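Local coordinates for zinc transport protein ZntB (PDB 3CK6), which probably carries zinc ions across the inner membrane together with protons, as a homopentamer of the CorA metal ion transporter family, at residues D63-S68 with I80-N85; W33-R38 with L107-K112; D196-E201 with Q211-H216; W11-P16 with K129-L134. The protein carries 1 engineered substitution. One frame throughout, in Å; residues are numbered along the deposited sequence.

Contact 1 (D63-S68 with I80-N85); sequences DESRPS and ILRGIN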
loop_
_atom_site.group_PDB
_atom_site.type_symbol
_atom_site.label_atom_id
_atom_site.label_comp_id
_atom_site.label_asym_id
_atom_site.label_seq_id
_atom_site.Cartn_x
_atom_site.Cartn_y
_atom_site.Cartn_z
ATOM N N ASP E 63 25.379 0.994 -18.434
ATOM C CA ASP E 63 24.606 0.107 -19.303
ATOM C C ASP E 63 23.121 0.100 -18.914
ATOM O O ASP E 63 22.248 0.335 -19.765
ATOM C CB ASP E 63 25.174 -1.317 -19.278
ATOM C CG ASP E 63 24.524 -2.228 -20.318
ATOM O OD1 ASP E 63 23.904 -1.699 -21.278
ATOM O OD2 ASP E 63 24.631 -3.480 -20.184
ATOM N N GLU E 64 22.839 -0.151 -17.636
ATOM C CA GLU E 64 21.461 -0.296 -17.160
ATOM C C GLU E 64 20.999 1.001 -16.513
ATOM O O GLU E 64 21.825 1.787 -16.030
ATOM C CB GLU E 64 21.356 -1.429 -16.136
ATOM C CG GLU E 64 22.032 -2.783 -16.526
ATOM C CD GLU E 64 21.090 -3.789 -17.189
ATOM O OE1 GLU E 64 21.401 -5.014 -17.150
ATOM O OE2 GLU E 64 20.045 -3.378 -17.748
ATOM N N SER E 65 19.683 1.222 -16.505
ATOM C CA SER E 65 19.110 2.420 -15.888
ATOM C C SER E 65 17.621 2.211 -15.620
ATOM O O SER E 65 16.988 1.305 -16.198
ATOM C CB SER E 65 19.304 3.639 -16.801
ATOM O OG SER E 65 18.639 3.405 -18.044
ATOM N N ARG E 66 17.076 3.035 -14.726
ATOM C CA ARG E 66 15.636 3.176 -14.552
ATOM C C ARG E 66 15.264 4.678 -14.545
ATOM O O ARG E 66 16.068 5.526 -14.133
ATOM C CB ARG E 66 15.171 2.493 -13.273
ATOM C CG ARG E 66 15.639 3.251 -12.013
ATOM C CD ARG E 66 15.179 2.548 -10.752
ATOM N NE ARG E 66 13.775 2.783 -10.390
ATOM C CZ ARG E 66 13.328 3.808 -9.660
ATOM N NH1 ARG E 66 14.157 4.758 -9.221
ATOM N NH2 ARG E 66 12.036 3.884 -9.358
ATOM N N PRO E 67 14.046 5.023 -15.016
ATOM C CA PRO E 67 13.668 6.432 -14.839
ATOM C C PRO E 67 13.762 6.872 -13.377
ATOM O O PRO E 67 13.334 6.157 -12.458
ATOM C CB PRO E 67 12.215 6.485 -15.323
ATOM C CG PRO E 67 12.127 5.326 -16.322
ATOM C CD PRO E 67 13.008 4.246 -15.725
ATOM N N SER E 68 14.325 8.058 -13.174
ATOM C CA SER E 68 14.603 8.530 -11.841
ATOM C C SER E 68 15.058 9.976 -11.864
ATOM O O SER E 68 15.507 10.505 -12.896
ATOM C CB SER E 68 15.688 7.670 -11.169
ATOM O OG SER E 68 16.758 7.409 -12.070
ATOM N N ILE E 80 16.452 10.906 -15.542
ATOM C CA ILE E 80 16.437 9.813 -16.492
ATOM C C ILE E 80 15.016 9.469 -16.847
ATOM O O ILE E 80 14.190 9.317 -15.950
ATOM C CB ILE E 80 17.206 8.578 -15.916
ATOM C CG1 ILE E 80 18.670 8.976 -15.671
ATOM C CG2 ILE E 80 17.055 7.350 -16.855
ATOM C CD1 ILE E 80 19.507 7.979 -14.843
ATOM N N LEU E 81 14.752 9.306 -18.153
ATOM C CA LEU E 81 13.429 9.034 -18.686
ATOM C C LEU E 81 13.477 7.985 -19.785
ATOM O O LEU E 81 14.532 7.697 -20.337
ATOM C CB LEU E 81 12.795 10.312 -19.266
ATOM C CG LEU E 81 12.663 11.494 -18.294
ATOM C CD1 LEU E 81 12.262 12.717 -19.089
ATOM C CD2 LEU E 81 11.651 11.218 -17.146
ATOM N N ARG E 82 12.323 7.411 -20.074
ATOM C CA ARG E 82 12.188 6.455 -21.153
ATOM C C ARG E 82 11.131 6.930 -22.155
ATOM O O ARG E 82 10.168 7.633 -21.791
ATOM C CB ARG E 82 11.849 5.069 -20.593
ATOM C CG ARG E 82 12.984 4.406 -19.831
ATOM C CD ARG E 82 13.603 3.230 -20.626
ATOM N NE ARG E 82 14.697 2.594 -19.869
ATOM C CZ ARG E 82 15.336 1.479 -20.222
ATOM N NH1 ARG E 82 15.032 0.845 -21.343
ATOM N NH2 ARG E 82 16.286 0.989 -19.434
ATOM N N GLY E 83 11.324 6.542 -23.421
ATOM C CA GLY E 83 10.386 6.830 -24.499
ATOM C C GLY E 83 10.202 5.636 -25.411
ATOM O O GLY E 83 11.002 4.692 -25.380
ATOM N N ILE E 84 9.155 5.689 -26.228
ATOM C CA ILE E 84 8.885 4.645 -27.250
ATOM C C ILE E 84 10.060 4.529 -28.238
ATOM O O ILE E 84 10.638 5.526 -28.655
ATOM C CB ILE E 84 7.558 4.934 -27.991
ATOM C CG1 ILE E 84 6.394 4.991 -26.996
ATOM C CG2 ILE E 84 7.234 3.849 -29.062
ATOM C CD1 ILE E 84 6.175 3.673 -26.193
ATOM N N ASN E 85 10.417 3.297 -28.589
ATOM C CA ASN E 85 11.506 3.036 -29.512
ATOM C C ASN E 85 10.907 2.971 -30.917
ATOM O O ASN E 85 10.293 1.960 -31.267
ATOM C CB ASN E 85 12.147 1.699 -29.139
ATOM C CG ASN E 85 13.479 1.463 -29.829
ATOM O OD1 ASN E 85 13.762 2.027 -30.898
ATOM N ND2 ASN E 85 14.317 0.620 -29.214
HETATM O O HOH W 1 18.576 -0.583 -18.780
#
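Arg82 lays the start of its side chain over the ring of Pro67, CG to CG at 3.7 Å, the two crossing at about a right angle. A bend at chi2 (-108°) then carries the guanidinium along 63-68, where NH2 makes a weak hydrogen bond to Ser65 O and another to a water that also binds Ser65 N. The stronger hold on this group comes from Met95 O, which takes NH1, while Phe186 adds a cation-pi contact. Ile80 turns CG2 against Arg66 O (3.4 Å). Ser68 OG, set between its own backbone N and carbonyl carbon, turns back to Arg66 O at 2.9 Å, and is also bonded to Asn217 of a neighbouring subunit. Arg66 itself leaves the contact for a salt bridge with Glu224 of that subunit. Ser68 and Ile80 exchange two backbone bonds, Ile80 N to Ser68 O being almost straight at 2.8 Å. They form an antiparallel hydrogen-bonded pair, where the incoming loop becomes the edge strand of the chain's mixed sheet.

Contact 2 (W33-R38 with L107-K112); sequences WYHCER and LISTRK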
loop_
_atom_site.group_PDB
_atom_site.type_symbol
_atom_site.label_atom_id
_atom_site.label_comp_id
_atom_site.label_asym_id
_atom_site.label_seq_id
_atom_site.Cartn_x
_atom_site.Cartn_y
_atom_site.Cartn_z
ATOM N N TRP E 33 21.988 24.082 -24.393
ATOM C CA TRP E 33 21.566 22.691 -24.469
ATOM C C TRP E 33 22.537 21.925 -25.369
ATOM O O TRP E 33 22.848 22.368 -26.474
ATOM C CB TRP E 33 20.145 22.581 -25.013
ATOM C CG TRP E 33 19.672 21.171 -25.246
ATOM C CD1 TRP E 33 19.900 20.069 -24.445
ATOM C CD2 TRP E 33 18.867 20.712 -26.340
ATOM N NE1 TRP E 33 19.277 18.962 -24.988
ATOM C CE2 TRP E 33 18.631 19.331 -26.137
ATOM C CE3 TRP E 33 18.290 21.345 -27.461
ATOM C CZ2 TRP E 33 17.876 18.550 -27.039
ATOM C CZ3 TRP E 33 17.521 20.560 -28.359
ATOM C CH2 TRP E 33 17.322 19.186 -28.131
ATOM N N TYR E 34 23.036 20.807 -24.857
ATOM C CA TYR E 34 23.940 19.921 -25.567
ATOM C C TYR E 34 23.233 18.569 -25.682
ATOM O O TYR E 34 22.946 17.925 -24.670
ATOM C CB TYR E 34 25.252 19.765 -24.792
ATOM C CG TYR E 34 25.908 21.094 -24.463
ATOM C CD1 TYR E 34 26.860 21.656 -25.326
ATOM C CD2 TYR E 34 25.545 21.814 -23.324
ATOM C CE1 TYR E 34 27.444 22.894 -25.055
ATOM C CE2 TYR E 34 26.121 23.057 -23.054
ATOM C CZ TYR E 34 27.080 23.578 -23.917
ATOM O OH TYR E 34 27.633 24.823 -23.644
ATOM N N HIS E 35 22.931 18.144 -26.904
ATOM C CA HIS E 35 22.331 16.832 -27.123
ATOM C C HIS E 35 23.430 15.911 -27.645
ATOM O O HIS E 35 24.084 16.252 -28.639
ATOM C CB HIS E 35 21.201 16.941 -28.149
ATOM C CG HIS E 35 20.368 15.708 -28.257
ATOM N ND1 HIS E 35 19.793 15.107 -27.162
ATOM C CD2 HIS E 35 19.981 14.986 -29.337
ATOM C CE1 HIS E 35 19.105 14.049 -27.560
ATOM N NE2 HIS E 35 19.201 13.956 -28.873
ATOM N N CYS E 36 23.649 14.777 -26.970
ATOM C CA CYS E 36 24.839 13.931 -27.208
ATOM C C CYS E 36 24.558 12.434 -27.402
ATOM O O CYS E 36 23.549 11.918 -26.928
ATOM C CB CYS E 36 25.839 14.059 -26.061
ATOM S SG CYS E 36 26.217 15.773 -25.626
ATOM N N GLU E 37 25.487 11.771 -28.097
ATOM C CA GLU E 37 25.514 10.316 -28.232
ATOM C C GLU E 37 26.122 9.690 -26.971
ATOM O O GLU E 37 27.291 9.892 -26.669
ATOM C CB GLU E 37 26.311 9.895 -29.475
ATOM C CG GLU E 37 25.751 10.406 -30.816
ATOM C CD GLU E 37 24.574 9.593 -31.355
ATOM O OE1 GLU E 37 23.885 8.918 -30.554
ATOM O OE2 GLU E 37 24.338 9.631 -32.589
ATOM N N ARG E 38 25.313 8.945 -26.232
ATOM C CA ARG E 38 25.757 8.358 -24.979
ATOM C C ARG E 38 26.865 7.308 -25.163
ATOM O O ARG E 38 27.717 7.154 -24.282
ATOM C CB ARG E 38 24.564 7.767 -24.224
ATOM C CG ARG E 38 24.893 7.119 -22.888
ATOM C CD ARG E 38 23.666 7.049 -21.983
ATOM N NE ARG E 38 22.702 6.056 -22.465
ATOM C CZ ARG E 38 21.490 6.351 -22.932
ATOM N NH1 ARG E 38 20.705 5.362 -23.344
ATOM N NH2 ARG E 38 21.065 7.625 -22.995
ATOM N N LEU E 107 21.851 22.267 -19.880
ATOM C CA LEU E 107 21.121 21.023 -20.022
ATOM C C LEU E 107 21.885 20.140 -20.979
ATOM O O LEU E 107 22.079 20.519 -22.123
ATOM C CB LEU E 107 19.743 21.310 -20.607
ATOM C CG LEU E 107 18.443 20.801 -19.977
ATOM C CD1 LEU E 107 17.643 19.964 -21.004
ATOM C CD2 LEU E 107 18.615 20.099 -18.620
ATOM N N ILE E 108 22.325 18.985 -20.501
ATOM C CA ILE E 108 23.021 17.989 -21.316
ATOM C C ILE E 108 22.126 16.752 -21.371
ATOM O O ILE E 108 21.842 16.141 -20.339
ATOM C CB ILE E 108 24.387 17.572 -20.712
ATOM C CG1 ILE E 108 25.320 18.774 -20.500
ATOM C CG2 ILE E 108 25.069 16.523 -21.573
ATOM C CD1 ILE E 108 26.564 18.385 -19.660
ATOM N N SER E 109 21.672 16.408 -22.571
ATOM C CA SER E 109 20.889 15.200 -22.755
ATOM C C SER E 109 21.671 14.197 -23.583
ATOM O O SER E 109 22.433 14.578 -24.484
ATOM C CB SER E 109 19.523 15.507 -23.384
ATOM O OG SER E 109 19.668 16.088 -24.659
ATOM N N THR E 110 21.490 12.911 -23.264
ATOM C CA THR E 110 22.245 11.842 -23.902
ATOM C C THR E 110 21.268 10.790 -24.405
ATOM O O THR E 110 20.224 10.541 -23.776
ATOM C CB THR E 110 23.304 11.161 -22.975
ATOM O OG1 THR E 110 22.654 10.378 -21.955
ATOM C CG2 THR E 110 24.273 12.176 -22.345
ATOM N N ARG E 111 21.582 10.219 -25.561
ATOM C CA ARG E 111 20.725 9.234 -26.176
ATOM C C ARG E 111 21.550 8.055 -26.692
ATOM O O ARG E 111 22.756 8.170 -26.923
ATOM C CB ARG E 111 19.933 9.878 -27.336
ATOM C CG ARG E 111 20.810 10.302 -28.533
ATOM C CD ARG E 111 20.295 9.668 -29.790
ATOM N NE ARG E 111 21.159 9.811 -30.962
ATOM C CZ ARG E 111 20.858 10.575 -32.013
ATOM N NH1 ARG E 111 19.727 11.286 -32.022
ATOM N NH2 ARG E 111 21.683 10.641 -33.052
ATOM N N LYS E 112 20.883 6.924 -26.882
ATOM C CA LYS E 112 21.492 5.777 -27.547
ATOM C C LYS E 112 20.941 5.723 -28.971
ATOM O O LYS E 112 21.678 5.594 -29.930
ATOM C CB LYS E 112 21.170 4.486 -26.797
ATOM C CG LYS E 112 21.633 3.189 -27.546
ATOM C CD LYS E 112 21.807 2.035 -26.580
ATOM C CE LYS E 112 20.537 1.193 -26.466
ATOM N NZ LYS E 112 20.811 -0.113 -25.769
HETATM O O HOH W 2 24.930 6.715 -28.582
HETATM O O HOH W 3 22.722 7.037 -31.692
#
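Ser109 OG is held by two rings, Trp33 NE1 at 2.9 Å and His35 ND1 at 2.7 Å. The indole nitrogen donates, with the hydroxyl oxygen near the indole plane; the imidazole bond is almost straight (167°), and either partner could supply its proton. Both ring-bearing residues have CG anti to the backbone N, which turns the rings to the same hydroxyl, and His35 CB lies over one face of the indole. Farther along the same face of the sheet, Arg111 grips Glu37 side-on in a salt bridge: NE reaches OE1 and NH2 reaches OE2, each at 2.9 Å. The carboxylate is met from above its plane, the two flat groups being 68° apart. One water donates to Glu37 OE1 and Arg111 O, a second to Glu37 OE1 and Lys112 O. Beneath these side chains, the amides of Tyr34, Cys36 and Arg38 donate to the carbonyls of Leu107, Ser109 and Arg111, while those of Ser109 and Arg111 donate back to Tyr34 and Cys36. Arg38 NH2 makes a weak bond to Thr110 OG1, with Ser97 O as its stronger partner; Thr110 OG1 is also bonded to Arg99 O. The two parallel strands lie mid-sheet, between strands 7-12 and 96-103, and helix 116-126 packs on the Trp33 and His35 side.

Contact 3 (D196-E201 with Q211-H216); sequences DLIESE and QYRFAH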
loop_
_atom_site.group_PDB
_atom_site.type_symbol
_atom_site.label_atom_id
_atom_site.label_comp_id
_atom_site.label_asym_id
_atom_site.label_seq_id
_atom_site.Cartn_x
_atom_site.Cartn_y
_atom_site.Cartn_z
ATOM N N ASP E 196 9.260 13.644 -8.374
ATOM C CA ASP E 196 10.482 13.989 -7.679
ATOM C C ASP E 196 11.107 15.253 -8.234
ATOM O O ASP E 196 11.559 16.081 -7.475
ATOM C CB ASP E 196 11.487 12.834 -7.717
ATOM C CG ASP E 196 11.078 11.672 -6.827
ATOM O OD1 ASP E 196 10.085 11.792 -6.069
ATOM O OD2 ASP E 196 11.749 10.626 -6.888
ATOM N N LEU E 197 11.126 15.382 -9.557
ATOM C CA LEU E 197 11.619 16.586 -10.181
ATOM C C LEU E 197 10.824 17.792 -9.681
ATOM O O LEU E 197 11.406 18.809 -9.329
ATOM C CB LEU E 197 11.518 16.490 -11.695
ATOM C CG LEU E 197 11.718 17.785 -12.482
ATOM C CD1 LEU E 197 13.182 18.214 -12.427
ATOM C CD2 LEU E 197 11.276 17.517 -13.919
ATOM N N ILE E 198 9.500 17.666 -9.652
ATOM C CA ILE E 198 8.634 18.791 -9.190
ATOM C C ILE E 198 8.902 19.139 -7.736
ATOM O O ILE E 198 9.022 20.319 -7.377
ATOM C CB ILE E 198 7.127 18.485 -9.424
ATOM C CG1 ILE E 198 6.839 18.446 -10.925
ATOM C CG2 ILE E 198 6.212 19.549 -8.760
ATOM C CD1 ILE E 198 5.476 17.864 -11.303
ATOM N N GLU E 199 9.003 18.129 -6.881
ATOM C CA GLU E 199 9.160 18.403 -5.439
ATOM C C GLU E 199 10.530 18.993 -5.075
ATOM O O GLU E 199 10.709 19.496 -3.967
ATOM C CB GLU E 199 8.854 17.158 -4.588
ATOM C CG GLU E 199 7.617 16.377 -5.017
ATOM C CD GLU E 199 6.323 16.722 -4.291
ATOM O OE1 GLU E 199 5.582 15.752 -3.960
ATOM O OE2 GLU E 199 6.021 17.933 -4.069
ATOM N N SER E 200 11.472 18.933 -6.020
ATOM C CA SER E 200 12.835 19.465 -5.850
ATOM C C SER E 200 12.881 20.994 -5.787
ATOM O O SER E 200 13.829 21.563 -5.234
ATOM C CB SER E 200 13.776 18.944 -6.958
ATOM O OG SER E 200 13.629 19.667 -8.183
ATOM N N GLU E 201 11.863 21.655 -6.354
ATOM C CA GLU E 201 11.809 23.132 -6.386
ATOM C C GLU E 201 12.911 23.694 -7.270
ATOM O O GLU E 201 13.396 24.791 -7.030
ATOM C CB GLU E 201 11.979 23.736 -4.991
ATOM C CG GLU E 201 11.403 22.925 -3.874
ATOM C CD GLU E 201 10.072 23.427 -3.463
ATOM O OE1 GLU E 201 9.083 23.175 -4.193
ATOM O OE2 GLU E 201 10.029 24.082 -2.409
ATOM N N GLN E 211 2.515 24.114 -15.637
ATOM C CA GLN E 211 2.866 23.268 -16.784
ATOM C C GLN E 211 3.472 21.919 -16.353
ATOM O O GLN E 211 3.094 20.861 -16.876
ATOM C CB GLN E 211 3.798 23.993 -17.765
ATOM C CG GLN E 211 3.230 25.294 -18.334
ATOM C CD GLN E 211 3.726 26.526 -17.602
ATOM O OE1 GLN E 211 3.759 26.562 -16.370
ATOM N NE2 GLN E 211 4.086 27.558 -18.359
ATOM N N TYR E 212 4.413 21.953 -15.407
ATOM C CA TYR E 212 5.028 20.701 -14.953
ATOM C C TYR E 212 3.982 19.814 -14.246
ATOM O O TYR E 212 4.007 18.599 -14.408
ATOM C CB TYR E 212 6.285 20.939 -14.094
ATOM C CG TYR E 212 7.569 21.133 -14.899
ATOM C CD1 TYR E 212 7.962 22.390 -15.296
ATOM C CD2 TYR E 212 8.393 20.031 -15.282
ATOM C CE1 TYR E 212 9.143 22.598 -16.047
ATOM C CE2 TYR E 212 9.603 20.250 -16.041
ATOM C CZ TYR E 212 9.949 21.540 -16.415
ATOM O OH TYR E 212 11.118 21.837 -17.136
ATOM N N ARG E 213 3.043 20.424 -13.518
ATOM C CA ARG E 213 1.933 19.652 -12.941
ATOM C C ARG E 213 0.986 18.989 -13.944
ATOM O O ARG E 213 0.551 17.873 -13.696
ATOM C CB ARG E 213 1.128 20.439 -11.912
ATOM C CG ARG E 213 1.671 20.315 -10.497
ATOM C CD ARG E 213 2.322 21.596 -10.078
ATOM N NE ARG E 213 2.899 21.552 -8.735
ATOM C CZ ARG E 213 3.998 22.221 -8.386
ATOM N NH1 ARG E 213 4.461 22.155 -7.136
ATOM N NH2 ARG E 213 4.647 22.944 -9.296
ATOM N N PHE E 214 0.666 19.688 -15.040
ATOM C CA PHE E 214 -0.029 19.086 -16.186
ATOM C C PHE E 214 0.745 17.888 -16.776
ATOM O O PHE E 214 0.145 16.871 -17.129
ATOM C CB PHE E 214 -0.301 20.134 -17.279
ATOM C CG PHE E 214 -1.103 21.336 -16.805
ATOM C CD1 PHE E 214 -2.088 21.207 -15.841
ATOM C CD2 PHE E 214 -0.871 22.596 -17.346
ATOM C CE1 PHE E 214 -2.820 22.323 -15.399
ATOM C CE2 PHE E 214 -1.597 23.714 -16.913
ATOM C CZ PHE E 214 -2.565 23.572 -15.936
ATOM N N ALA E 215 2.065 18.016 -16.894
ATOM C CA ALA E 215 2.909 16.895 -17.357
ATOM C C ALA E 215 2.859 15.705 -16.396
ATOM O O ALA E 215 2.753 14.557 -16.818
ATOM C CB ALA E 215 4.353 17.346 -17.606
ATOM N N HIS E 216 2.912 15.987 -15.101
ATOM C CA HIS E 216 2.720 14.952 -14.088
ATOM C C HIS E 216 1.322 14.283 -14.166
ATOM O O HIS E 216 1.210 13.065 -14.040
ATOM C CB HIS E 216 2.959 15.527 -12.681
ATOM C CG HIS E 216 2.917 14.491 -11.610
ATOM N ND1 HIS E 216 2.165 14.631 -10.469
ATOM C CD2 HIS E 216 3.505 13.271 -11.526
ATOM C CE1 HIS E 216 2.295 13.547 -9.722
ATOM N NE2 HIS E 216 3.106 12.710 -10.337
HETATM O O HOH W 4 7.793 22.655 -7.094
#
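Ile198 reaches helix 209-246 with both of its branches. CG2, anti to the backbone N, sits over the centre of one face of the Arg213 guanidinium, 3.5 Å from CZ. The other branch, anti to the carbonyl carbon, runs between Tyr212 and His216: CD1 comes to 3.5 Å from Tyr212 O and 3.7 Å from His216 CB. Next to it in the chain, Leu197 brings CD2 to within 3.8 Å of Tyr212 CE2. No direct hydrogen bond joins the segments. Instead a water accepts weakly from Arg213 NH1 and donates to Ile198 O, at 2.7 Å, and to Glu201 OE1. This is helix-to-helix packing at the turn of a helical hairpin: the C-terminal part of helix 173-199 meets the early part of helix 209-246, with short helix 203-206 in the connection. Around this first shell, a bend at chi2 (108°) brings the Arg213 end back to Ile198, and NH2 is bonded to Pro209 O. Tyr212 OH is tied to Ala135 O of helix 134-161, whose Leu138 also touches the Tyr212 side chain. Ser200 OG donates to Leu197 O at 2.6 Å, in the carbonyl plane and on a lone pair, just before Glu201 leaves the helical path with positive phi (67°). On another side of helix 209-246, Phe214 stacks on His59 of a neighbouring subunit.

Contact 4 (W11-P16 with K129-L134); sequences WDFSTP and KGPKSL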
loop_
_atom_site.group_PDB
_atom_site.type_symbol
_atom_site.label_atom_id
_atom_site.label_comp_id
_atom_site.label_asym_id
_atom_site.label_seq_id
_atom_site.Cartn_x
_atom_site.Cartn_y
_atom_site.Cartn_z
ATOM N N TRP E 11 22.467 24.140 -28.786
ATOM C CA TRP E 11 21.618 25.324 -28.886
ATOM C C TRP E 11 21.892 26.254 -27.718
ATOM O O TRP E 11 22.157 25.806 -26.602
ATOM C CB TRP E 11 20.129 24.950 -28.913
ATOM C CG TRP E 11 19.692 24.377 -30.227
ATOM C CD1 TRP E 11 19.723 23.072 -30.586
ATOM C CD2 TRP E 11 19.202 25.101 -31.371
ATOM N NE1 TRP E 11 19.258 22.919 -31.880
ATOM C CE2 TRP E 11 18.948 24.152 -32.389
ATOM C CE3 TRP E 11 18.948 26.458 -31.632
ATOM C CZ2 TRP E 11 18.446 24.514 -33.649
ATOM C CZ3 TRP E 11 18.458 26.821 -32.881
ATOM C CH2 TRP E 11 18.203 25.849 -33.874
ATOM N N ASP E 12 21.808 27.547 -27.991
ATOM C CA ASP E 12 21.989 28.575 -26.984
ATOM C C ASP E 12 20.647 29.256 -26.694
ATOM O O ASP E 12 20.046 29.878 -27.587
ATOM C CB ASP E 12 23.043 29.583 -27.465
ATOM C CG ASP E 12 23.347 30.663 -26.434
ATOM O OD1 ASP E 12 22.759 30.653 -25.327
ATOM O OD2 ASP E 12 24.171 31.536 -26.742
ATOM N N PHE E 13 20.190 29.123 -25.444
ATOM C CA PHE E 13 18.938 29.733 -24.956
ATOM C C PHE E 13 19.162 30.955 -24.072
ATOM O O PHE E 13 18.281 31.309 -23.266
ATOM C CB PHE E 13 18.136 28.719 -24.152
ATOM C CG PHE E 13 17.612 27.569 -24.978
ATOM C CD1 PHE E 13 18.415 26.453 -25.229
ATOM C CD2 PHE E 13 16.331 27.612 -25.518
ATOM C CE1 PHE E 13 17.949 25.396 -25.992
ATOM C CE2 PHE E 13 15.851 26.528 -26.278
ATOM C CZ PHE E 13 16.659 25.448 -26.515
ATOM N N SER E 14 20.318 31.601 -24.206
ATOM C CA SER E 14 20.538 32.873 -23.494
ATOM C C SER E 14 19.446 33.901 -23.837
ATOM O O SER E 14 18.961 34.640 -22.967
ATOM C CB SER E 14 21.922 33.440 -23.800
ATOM O OG SER E 14 22.942 32.572 -23.340
ATOM N N THR E 15 19.059 33.946 -25.108
ATOM C CA THR E 15 18.011 34.857 -25.558
ATOM C C THR E 15 16.753 34.027 -25.836
ATOM O O THR E 15 16.854 32.798 -26.022
ATOM C CB THR E 15 18.440 35.652 -26.821
ATOM O OG1 THR E 15 18.282 34.837 -27.987
ATOM C CG2 THR E 15 19.905 36.122 -26.717
ATOM N N PRO E 16 15.564 34.678 -25.852
ATOM C CA PRO E 16 14.300 33.982 -26.162
ATOM C C PRO E 16 14.252 33.302 -27.538
ATOM O O PRO E 16 13.417 32.424 -27.751
ATOM C CB PRO E 16 13.261 35.106 -26.113
ATOM C CG PRO E 16 13.871 36.151 -25.230
ATOM C CD PRO E 16 15.335 36.101 -25.537
ATOM N N LYS E 129 10.888 28.252 -33.967
ATOM C CA LYS E 129 9.604 28.150 -33.280
ATOM C C LYS E 129 9.691 27.215 -32.069
ATOM O O LYS E 129 8.681 26.688 -31.592
ATOM C CB LYS E 129 8.528 27.654 -34.256
ATOM C CG LYS E 129 8.249 28.578 -35.433
ATOM C CD LYS E 129 7.818 27.797 -36.684
ATOM C CE LYS E 129 6.577 26.904 -36.466
ATOM N NZ LYS E 129 6.902 25.579 -35.837
ATOM N N GLY E 130 10.903 27.005 -31.574
ATOM C CA GLY E 130 11.111 26.070 -30.470
ATOM C C GLY E 130 10.923 26.710 -29.099
ATOM O O GLY E 130 10.513 27.878 -28.999
ATOM N N PRO E 131 11.215 25.952 -28.024
ATOM C CA PRO E 131 11.211 26.489 -26.650
ATOM C C PRO E 131 12.058 27.757 -26.489
ATOM O O PRO E 131 13.101 27.908 -27.133
ATOM C CB PRO E 131 11.817 25.344 -25.817
ATOM C CG PRO E 131 12.365 24.334 -26.832
ATOM C CD PRO E 131 11.530 24.510 -28.048
ATOM N N LYS E 132 11.634 28.630 -25.593
ATOM C CA LYS E 132 12.307 29.912 -25.416
ATOM C C LYS E 132 13.263 29.946 -24.216
ATOM O O LYS E 132 13.831 30.996 -23.912
ATOM C CB LYS E 132 11.276 31.050 -25.333
ATOM C CG LYS E 132 10.376 31.157 -26.556
ATOM C CD LYS E 132 10.036 32.618 -26.841
ATOM C CE LYS E 132 8.573 32.798 -27.205
ATOM N NZ LYS E 132 7.966 31.654 -27.951
ATOM N N SER E 133 13.450 28.804 -23.552
ATOM C CA SER E 133 14.262 28.720 -22.336
ATOM C C SER E 133 14.569 27.261 -22.038
ATOM O O SER E 133 13.908 26.367 -22.580
ATOM C CB SER E 133 13.514 29.323 -21.141
ATOM O OG SER E 133 12.465 28.454 -20.728
ATOM N N LEU E 134 15.561 27.007 -21.181
ATOM C CA LEU E 134 15.849 25.624 -20.780
ATOM C C LEU E 134 14.688 25.045 -19.970
ATOM O O LEU E 134 14.413 23.859 -20.073
ATOM C CB LEU E 134 17.163 25.505 -19.985
ATOM C CG LEU E 134 18.507 25.780 -20.666
ATOM C CD1 LEU E 134 19.660 25.477 -19.706
ATOM C CD2 LEU E 134 18.685 24.983 -21.943
HETATM O O HOH W 5 15.685 32.203 -22.503
HETATM O O HOH W 6 13.795 29.783 -29.100
#
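Asp12 OD1 receives two hydrogen bonds, from Ser14 N and Ser14 OG, both at 2.8 Å. The amide approaches from above the carboxylate plane and closes an Asx turn; the Ser14 hydroxyl meets OD1 on its syn lone pair, the side of the other carboxylate oxygen. This turn bends the chain just after strand 7-12, where Phe13 meets segment 129-134. With CG anti to its carbonyl carbon (chi1 -67°), Phe13 presents the edge of its ring to the backbone of Pro131, CE2 lying 3.2 Å from Pro131 O. Elsewhere on the ring, CD1 touches Leu134 CD2 at 3.6 Å. Pro16 O rests against the aliphatic start of Lys132, 3.5 Å from CG. Two waters supply the polar links between the segments: one donates to Phe13 O and Lys132 O, the other to Pro16 O and Pro131 O, so four carbonyls gain a partner. Ser133, the N-cap of helix 134-161, directs its hydroxyl to Ser136 N. Leu125 of helix 116-126 and Leu137 of helix 134-161 add to the apolar surroundings of Phe13. With no direct hydrogen bond across it, the contact depends on a buried aromatic ring and, near the surface, on carbonyls joined through water.

In the fold
Starting from the N terminus, residues 11-16 open the longest loop, which contact 4 closes at 129-134, bringing the end of strand 7-12 to the approach to helix 134-161. Within it, contact 2 joins strands 32-37 and 106-111, and within that in turn contact 1 closes a short loop at the edge strand 68-71. The three thus nest, and all reach one mixed sheet. Contacts 2 and 4 touch: Trp33 N lies 2.8 Å from Trp11 O, a probable hydrogen bond between neighbouring strands. Contact 3 follows in series, closing the turn between helices 173-199 and 209-246; its centre lies about 18 Å from that of contact 1.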